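Local coordinates for hydroxyethylphosphonate dioxygenase (Streptomyces albus, PDB 6B9R) that uses iron to oxidise 2-hydroxyethylphosphonate, cleaving its carbon-carbon bond to give hydroxymethylphosphonate, at the interface of chains A and B. Residues are numbered along the deposited sequence; one frame, centred on the assembly and turned at random. Chains: chain A/B, Hydroxyethylphosphonate dioxygenase.

The interface of chains A and B. Residues chain A 250-252; chain B 318-321, 330.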
# COMPACT_ATOMS: atom_id res chain seq x y z
N LEU A 250 10.90 19.15 -6.61
CA LEU A 250 11.29 20.12 -7.64
C LEU A 250 12.31 21.10 -7.07
O LEU A 250 12.29 22.30 -7.36
CB LEU A 250 10.07 20.86 -8.21
CG LEU A 250 9.39 20.07 -9.33
CD1 LEU A 250 8.06 20.68 -9.73
CD2 LEU A 250 10.32 20.00 -10.53
N THR A 251 13.20 20.59 -6.23
CA THR A 251 14.28 21.41 -5.71
C THR A 251 15.50 21.21 -6.60
O THR A 251 15.47 20.44 -7.57
CB THR A 251 14.57 21.06 -4.25
OG1 THR A 251 15.48 22.03 -3.70
CG2 THR A 251 15.21 19.69 -4.14
N THR A 252 16.56 21.93 -6.29
CA THR A 252 17.79 21.91 -7.07
C THR A 252 18.94 21.64 -6.11
O THR A 252 18.79 21.73 -4.89
CB THR A 252 18.01 23.24 -7.80
OG1 THR A 252 18.32 24.26 -6.83
CG2 THR A 252 16.76 23.64 -8.55
N TRP B 318 11.96 29.58 -4.63
CA TRP B 318 13.24 29.42 -5.32
C TRP B 318 13.01 29.35 -6.83
O TRP B 318 11.89 29.11 -7.30
CB TRP B 318 14.02 28.18 -4.85
CG TRP B 318 13.34 26.86 -5.09
CD1 TRP B 318 13.61 25.98 -6.09
CD2 TRP B 318 12.29 26.27 -4.30
NE1 TRP B 318 12.78 24.87 -5.98
CE2 TRP B 318 11.97 25.03 -4.90
CE3 TRP B 318 11.60 26.67 -3.16
CZ2 TRP B 318 10.97 24.19 -4.38
CZ3 TRP B 318 10.61 25.84 -2.65
CH2 TRP B 318 10.31 24.61 -3.26
N SER B 319 14.09 29.56 -7.58
CA SER B 319 14.05 29.52 -9.04
C SER B 319 14.38 28.13 -9.55
O SER B 319 15.13 27.38 -8.92
CB SER B 319 15.03 30.53 -9.63
OG SER B 319 14.70 31.86 -9.25
N TYR B 320 13.80 27.78 -10.69
CA TYR B 320 13.96 26.46 -11.29
C TYR B 320 14.17 26.60 -12.79
O TYR B 320 13.46 27.38 -13.44
CB TYR B 320 12.74 25.57 -11.01
CG TYR B 320 13.01 24.11 -11.23
CD1 TYR B 320 12.82 23.53 -12.48
CD2 TYR B 320 13.51 23.32 -10.20
CE1 TYR B 320 13.11 22.19 -12.69
CE2 TYR B 320 13.80 21.99 -10.40
CZ TYR B 320 13.59 21.42 -11.64
OH TYR B 320 13.88 20.10 -11.83
N PRO B 321 15.10 25.82 -13.39
CA PRO B 321 15.96 24.82 -12.75
C PRO B 321 17.11 25.40 -11.95
O PRO B 321 17.89 24.63 -11.38
CB PRO B 321 16.49 24.02 -13.95
CG PRO B 321 16.49 24.99 -15.07
CD PRO B 321 15.25 25.81 -14.85
N PHE B 330 9.04 28.84 -7.85
CA PHE B 330 8.22 27.96 -7.02
C PHE B 330 8.02 28.58 -5.64
O PHE B 330 8.94 29.18 -5.08
CB PHE B 330 8.88 26.58 -6.86
CG PHE B 330 8.96 25.80 -8.14
CD1 PHE B 330 7.96 25.88 -9.09
CD2 PHE B 330 10.04 24.97 -8.38
CE1 PHE B 330 8.04 25.16 -10.27
CE2 PHE B 330 10.12 24.24 -9.56
CZ PHE B 330 9.13 24.34 -10.50
O HOH W 1 14.17 18.73 -9.46
O HOH W 2 17.39 26.66 -7.38
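The indole ring of B:Trp318 points its edge at the backbone carbonyl of A:Leu250, while CB of B:Phe330 from its own chain lies over the centre of one face. The phenol ring of B:Tyr320 is covered on one face by CB of B:Pro321, offset toward the rim, and has the carbonyl of A:Thr251 and a water at its edge. B:Phe330 in turn presents its ring edge to NE1 of the indole. Into this aromatic cluster of chain B reaches the short loop of A:Leu250 to A:Thr252, which links helices 238-249 and 253-260 in the region of the helix-turn-helix family. The indole N-H of B:Trp318 donates to O of A:Leu250, with NE1 and O 3.0 Å apart. The bond is nearly straight (159° at the hydrogen); the acceptor lies in the indole plane, whereas the donor is tilted 25° from the carbonyl plane. A phenylalanine in place of B:Trp318 would probably leave this carbonyl without its cross-chain donor and the loop less firmly held. The side chain of A:Leu250 crosses those of B:Tyr320 and B:Phe330 at about a right angle. Its CB packs 3.6 Å from CE2 of B:Phe330, and its CD2 branch comes over the phenol face opposite B:Pro321, near the hydroxyl end, 3.7 Å from CZ of B:Tyr320. With CG of B:Tyr320 anti to the backbone N (chi1 -163°), the phenol runs across the loop, where a water bridges its hydroxyl OH to O of A:Thr251. The patch belongs to a two-fold interface whose biological role the structure alone does not show. At the loop's end a second water links the hydroxyl OG1 of A:Thr252, 2.6 Å from the water oxygen, to the backbone O of B:Ser319.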